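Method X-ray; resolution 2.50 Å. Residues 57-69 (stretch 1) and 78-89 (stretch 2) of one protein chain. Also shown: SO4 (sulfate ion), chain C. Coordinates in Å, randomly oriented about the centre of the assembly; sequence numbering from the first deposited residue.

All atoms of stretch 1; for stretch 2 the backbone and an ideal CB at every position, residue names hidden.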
# COMPACT_ATOMS: atom_id res chain seq x y z
N ASN A 57 16.55 -1.84 -11.36
CA ASN A 57 17.78 -1.17 -10.98
C ASN A 57 18.85 -2.17 -10.53
O ASN A 57 20.03 -2.03 -10.83
CB ASN A 57 17.50 -0.14 -9.88
CG ASN A 57 18.74 0.58 -9.44
OD1 ASN A 57 19.62 -0.02 -8.82
ND2 ASN A 57 18.83 1.87 -9.76
N THR A 58 18.42 -3.19 -9.79
CA THR A 58 19.34 -4.21 -9.31
C THR A 58 19.87 -5.06 -10.46
O THR A 58 21.05 -5.41 -10.49
CB THR A 58 18.65 -5.12 -8.30
OG1 THR A 58 18.11 -4.32 -7.24
CG2 THR A 58 19.64 -6.14 -7.74
N ILE A 59 19.00 -5.39 -11.41
CA ILE A 59 19.44 -6.15 -12.57
C ILE A 59 20.57 -5.39 -13.26
O ILE A 59 21.64 -5.94 -13.51
CB ILE A 59 18.30 -6.46 -13.56
CG1 ILE A 59 17.38 -7.57 -13.02
CG2 ILE A 59 18.88 -6.88 -14.89
CD1 ILE A 59 16.15 -7.88 -13.94
N HIS A 60 20.34 -4.10 -13.51
CA HIS A 60 21.33 -3.25 -14.15
C HIS A 60 22.67 -3.20 -13.41
O HIS A 60 23.73 -3.22 -14.04
CB HIS A 60 20.79 -1.84 -14.30
CG HIS A 60 21.69 -0.93 -15.08
ND1 HIS A 60 21.68 -0.87 -16.46
CD2 HIS A 60 22.64 -0.06 -14.67
CE1 HIS A 60 22.58 0.02 -16.86
NE2 HIS A 60 23.18 0.52 -15.80
N ASN A 61 22.63 -3.14 -12.08
CA ASN A 61 23.83 -3.01 -11.27
C ASN A 61 24.26 -4.34 -10.61
O ASN A 61 24.95 -4.36 -9.58
CB ASN A 61 23.63 -1.94 -10.18
CG ASN A 61 23.28 -0.59 -10.76
OD1 ASN A 61 24.12 0.06 -11.41
ND2 ASN A 61 22.06 -0.13 -10.50
N PHE A 62 23.86 -5.45 -11.23
CA PHE A 62 24.01 -6.77 -10.62
C PHE A 62 25.48 -7.14 -10.30
O PHE A 62 26.38 -6.94 -11.12
CB PHE A 62 23.34 -7.84 -11.49
CG PHE A 62 22.92 -9.07 -10.73
CD1 PHE A 62 23.71 -10.21 -10.72
CD2 PHE A 62 21.75 -9.07 -9.98
CE1 PHE A 62 23.33 -11.34 -10.01
CE2 PHE A 62 21.36 -10.20 -9.26
CZ PHE A 62 22.15 -11.33 -9.27
N PRO A 63 25.71 -7.71 -9.10
CA PRO A 63 24.69 -8.07 -8.11
C PRO A 63 24.53 -7.04 -7.00
O PRO A 63 24.22 -7.43 -5.87
CB PRO A 63 25.29 -9.33 -7.50
CG PRO A 63 26.76 -8.98 -7.41
CD PRO A 63 27.05 -8.18 -8.68
N HIS A 64 24.73 -5.76 -7.29
CA HIS A 64 24.55 -4.77 -6.24
C HIS A 64 23.12 -4.23 -6.27
O HIS A 64 22.45 -4.29 -7.29
CB HIS A 64 25.56 -3.64 -6.38
CG HIS A 64 26.98 -4.12 -6.45
ND1 HIS A 64 27.75 -4.34 -5.32
CD2 HIS A 64 27.77 -4.42 -7.51
CE1 HIS A 64 28.95 -4.75 -5.69
NE2 HIS A 64 28.99 -4.81 -7.01
N ARG A 65 22.65 -3.72 -5.13
CA ARG A 65 21.34 -3.07 -5.08
C ARG A 65 21.46 -1.80 -4.28
O ARG A 65 22.40 -1.65 -3.50
CB ARG A 65 20.26 -4.00 -4.50
CG ARG A 65 20.53 -4.50 -3.09
CD ARG A 65 19.24 -4.83 -2.37
NE ARG A 65 18.49 -3.63 -1.99
CZ ARG A 65 17.32 -3.63 -1.35
NH1 ARG A 65 16.74 -4.77 -1.03
NH2 ARG A 65 16.71 -2.47 -1.05
N ILE A 66 20.52 -0.87 -4.49
CA ILE A 66 20.48 0.36 -3.71
C ILE A 66 19.82 0.12 -2.34
O ILE A 66 19.08 -0.86 -2.15
CB ILE A 66 19.70 1.44 -4.46
CG1 ILE A 66 18.23 1.02 -4.60
CG2 ILE A 66 20.33 1.70 -5.82
CD1 ILE A 66 17.32 2.12 -5.14
N TRP A 67 20.07 1.02 -1.39
CA TRP A 67 19.44 0.98 -0.07
C TRP A 67 18.89 2.35 0.22
O TRP A 67 18.42 2.64 1.33
CB TRP A 67 20.48 0.58 0.99
CG TRP A 67 20.98 -0.79 0.73
CD1 TRP A 67 22.10 -1.13 0.01
CD2 TRP A 67 20.35 -2.02 1.10
NE1 TRP A 67 22.21 -2.50 -0.05
CE2 TRP A 67 21.16 -3.06 0.61
CE3 TRP A 67 19.19 -2.33 1.81
CZ2 TRP A 67 20.83 -4.41 0.81
CZ3 TRP A 67 18.87 -3.65 2.02
CH2 TRP A 67 19.69 -4.68 1.52
N PHE A 68 18.96 3.20 -0.80
CA PHE A 68 18.39 4.53 -0.74
C PHE A 68 17.99 4.98 -2.15
O PHE A 68 18.65 4.63 -3.14
CB PHE A 68 19.38 5.50 -0.09
CG PHE A 68 18.87 6.90 0.04
CD1 PHE A 68 18.09 7.28 1.12
CD2 PHE A 68 19.16 7.85 -0.94
CE1 PHE A 68 17.61 8.58 1.25
CE2 PHE A 68 18.68 9.16 -0.83
CZ PHE A 68 17.91 9.52 0.27
N ASP A 69 16.89 5.74 -2.25
CA ASP A 69 16.27 6.00 -3.54
C ASP A 69 15.87 7.46 -3.61
O ASP A 69 14.81 7.84 -3.13
CB ASP A 69 15.04 5.09 -3.72
CG ASP A 69 14.34 5.28 -5.09
OD1 ASP A 69 14.85 6.01 -5.97
OD2 ASP A 69 13.26 4.68 -5.30
N UNK A 78 14.33 8.34 -0.23
CA UNK A 78 13.85 7.40 0.78
C UNK A 78 14.82 6.22 0.92
O UNK A 78 15.23 5.61 -0.09
CB UNK A 78 12.45 6.90 0.42
N UNK A 79 15.15 5.88 2.16
CA UNK A 79 15.80 4.61 2.42
C UNK A 79 14.82 3.52 2.05
O UNK A 79 13.62 3.68 2.24
CB UNK A 79 16.25 4.49 3.88
N UNK A 80 15.33 2.40 1.56
CA UNK A 80 14.48 1.33 1.07
C UNK A 80 14.40 0.22 2.10
O UNK A 80 15.38 -0.50 2.33
CB UNK A 80 15.00 0.79 -0.26
N UNK A 81 13.24 0.05 2.74
CA UNK A 81 13.11 -1.08 3.65
C UNK A 81 12.82 -2.40 2.95
O UNK A 81 12.93 -3.46 3.57
CB UNK A 81 12.00 -0.79 4.66
N UNK A 82 12.45 -2.36 1.67
CA UNK A 82 12.14 -3.60 0.94
C UNK A 82 13.34 -4.51 0.91
O UNK A 82 14.43 -4.10 0.52
CB UNK A 82 11.68 -3.30 -0.49
N UNK A 83 13.14 -5.76 1.33
CA UNK A 83 14.24 -6.66 1.59
C UNK A 83 14.95 -7.22 0.37
O UNK A 83 14.39 -7.27 -0.73
CB UNK A 83 13.73 -7.83 2.43
N UNK A 84 16.21 -7.67 0.57
CA UNK A 84 16.97 -8.26 -0.53
C UNK A 84 16.41 -9.59 -1.03
O UNK A 84 16.65 -9.90 -2.19
CB UNK A 84 18.42 -8.46 -0.09
N UNK A 85 15.70 -10.37 -0.21
CA UNK A 85 15.21 -11.65 -0.72
C UNK A 85 14.45 -11.52 -2.04
O UNK A 85 14.79 -12.16 -3.05
CB UNK A 85 14.31 -12.31 0.32
N UNK A 86 13.41 -10.70 -2.04
CA UNK A 86 12.54 -10.58 -3.21
C UNK A 86 13.24 -9.77 -4.29
O UNK A 86 13.08 -10.06 -5.47
CB UNK A 86 11.21 -9.93 -2.84
N UNK A 87 14.00 -8.74 -3.90
CA UNK A 87 14.74 -7.99 -4.90
C UNK A 87 15.66 -8.95 -5.68
O UNK A 87 15.61 -8.99 -6.90
CB UNK A 87 15.55 -6.87 -4.24
N UNK A 88 16.46 -9.75 -4.98
CA UNK A 88 17.33 -10.68 -5.68
C UNK A 88 16.56 -11.78 -6.38
O UNK A 88 16.83 -12.04 -7.55
CB UNK A 88 18.33 -11.30 -4.70
N UNK A 89 15.60 -12.42 -5.70
CA UNK A 89 14.76 -13.43 -6.38
C UNK A 89 14.25 -12.92 -7.73
O UNK A 89 14.36 -13.61 -8.75
CB UNK A 89 13.57 -13.82 -5.50
S SO4 C . 5.68 -3.37 4.86
O1 SO4 C . 5.98 -2.89 3.51
O2 SO4 C . 6.38 -2.51 5.82
O3 SO4 C . 4.24 -3.30 5.08
O4 SO4 C . 6.12 -4.76 5.07

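Position 78 pairs with Asp 69 in a short antiparallel ladder: its N donates to Asp 69 O (3.0 Å) and its O accepts from Asp 69 N (2.7 Å). The ideal CB lies on the same face of the sheet as the Asp 69 side chain, 4.4 Å from Asp 69 O, and many small or polar residues would fit there. The residue is Ser 78, whose main contribution to this contact is its backbone.

Position 79, a non-hydrogen-bonded partner of Phe 68, has its ideal CB 4.3 Å from Phe 68 CD1. Any bulky apolar side chain could cover that ring, and an aromatic one could offer its face to the ring's edge. Tyr 79 does so: the edge of Phe 68 points at its face, centroids 4.9 Å apart and planes at 70°.

At position 80 the backbone N donates to Trp 67 O (3.1 Å), and CA-to-CB points toward stretch 1, with the ideal CB 3.8 Å from Arg 65 NH2. A small side chain with an oxygen would suit the charged guanidinium, as Ser, Thr or Asn could. Thr 80 sets OG1 2.8 Å from Arg 65 NH2.

Position 81 points away, so stretch 1 sets no demand. His 81 instead donates from NE2 to sulfate O1 (3.1 Å).

Position 82 serves through its carbonyl O, which accepts from Arg 65 NH1 (2.9 Å) and, at 3.2 Å, from Arg 65 NH2. Since any residue supplies that oxygen, the side chain is little constrained; CA-to-CB points sideways, and the ring of Phe 82 ends clear of stretch 1.

Position 83 is the N-cap of the following helix, where Ser, Asp, Asn or Gly is common. It is Gly 83.

Position 84 opens the helix, and its ideal CB is 4.3 Å from Trp 67 CH2. Proline suits a first turn, where no amide hydrogen is needed for the helix, and Pro 84 rests CD 3.9 Å from Trp 67 CH2, at the indole edge.

At position 85 CA-to-CB points away and at 86 sideways, with nothing of stretch 1 near either ideal CB, so no demand arises; they are Phe 85 and Leu 86.

Position 87 points toward stretch 1, its ideal CB 4.0 Å from Arg 65 NH1 and 4.7 Å from Thr 58 OG1. A compact side chain fits; Val 87 brings CG1 3.1 Å from Thr 58 OG1 and CG2 3.5 Å from Arg 65 NH1.

Position 88 points sideways, with nothing of stretch 1 near its ideal CB, so a long side chain ending in a donor, such as Tyr, Lys or Arg, would suit Pro 63 O. Tyr 88 donates from OH to Pro 63 O (2.7 Å), and its CD1 meets Phe 62 CE2 at 3.9 Å.

Position 89 is out of reach: Leu 89.

Stretch 2, residues 78-89: SYTHFGPFLVYL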
# COMPACT_ATOMS: atom_id res chain seq x y z
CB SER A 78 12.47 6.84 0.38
OG SER A 78 11.40 7.57 0.93
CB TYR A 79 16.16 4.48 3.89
CG TYR A 79 17.20 5.48 4.32
CD1 TYR A 79 18.55 5.18 4.24
CD2 TYR A 79 16.82 6.72 4.80
CE1 TYR A 79 19.49 6.08 4.63
CE2 TYR A 79 17.76 7.63 5.18
CZ TYR A 79 19.09 7.31 5.10
OH TYR A 79 20.03 8.23 5.49
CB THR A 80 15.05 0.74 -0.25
OG1 THR A 80 16.32 0.13 0.00
CG2 THR A 80 15.26 1.83 -1.26
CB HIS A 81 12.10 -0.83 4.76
CG HIS A 81 10.68 -0.84 4.29
ND1 HIS A 81 10.07 0.27 3.74
CD2 HIS A 81 9.75 -1.82 4.27
CE1 HIS A 81 8.83 -0.03 3.40
NE2 HIS A 81 8.61 -1.30 3.72
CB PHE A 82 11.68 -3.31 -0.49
CG PHE A 82 10.24 -2.91 -0.60
CD1 PHE A 82 9.52 -2.52 0.54
CD2 PHE A 82 9.60 -2.93 -1.83
CE1 PHE A 82 8.17 -2.13 0.43
CE2 PHE A 82 8.25 -2.55 -1.94
CZ PHE A 82 7.53 -2.15 -0.81
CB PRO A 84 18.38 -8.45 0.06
CG PRO A 84 18.20 -8.38 1.56
CD PRO A 84 17.03 -7.46 1.78
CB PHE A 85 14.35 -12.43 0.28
CG PHE A 85 13.71 -13.65 -0.35
CD1 PHE A 85 12.37 -13.64 -0.70
CD2 PHE A 85 14.47 -14.77 -0.65
CE1 PHE A 85 11.78 -14.74 -1.32
CE2 PHE A 85 13.89 -15.90 -1.26
CZ PHE A 85 12.54 -15.88 -1.60
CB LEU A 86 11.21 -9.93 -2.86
CG LEU A 86 9.90 -10.45 -3.48
CD1 LEU A 86 8.84 -9.34 -3.57
CD2 LEU A 86 10.12 -11.13 -4.83
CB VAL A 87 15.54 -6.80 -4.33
CG1 VAL A 87 16.28 -6.08 -5.47
CG2 VAL A 87 14.61 -5.81 -3.64
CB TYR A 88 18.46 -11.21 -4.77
CG TYR A 88 19.52 -10.17 -4.52
CD1 TYR A 88 20.48 -9.88 -5.48
CD2 TYR A 88 19.53 -9.42 -3.35
CE1 TYR A 88 21.45 -8.90 -5.27
CE2 TYR A 88 20.49 -8.45 -3.13
CZ TYR A 88 21.44 -8.19 -4.09
OH TYR A 88 22.40 -7.22 -3.86
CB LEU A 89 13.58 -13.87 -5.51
CG LEU A 89 12.66 -14.93 -6.15
CD1 LEU A 89 13.46 -16.14 -6.64
CD2 LEU A 89 11.56 -15.39 -5.20
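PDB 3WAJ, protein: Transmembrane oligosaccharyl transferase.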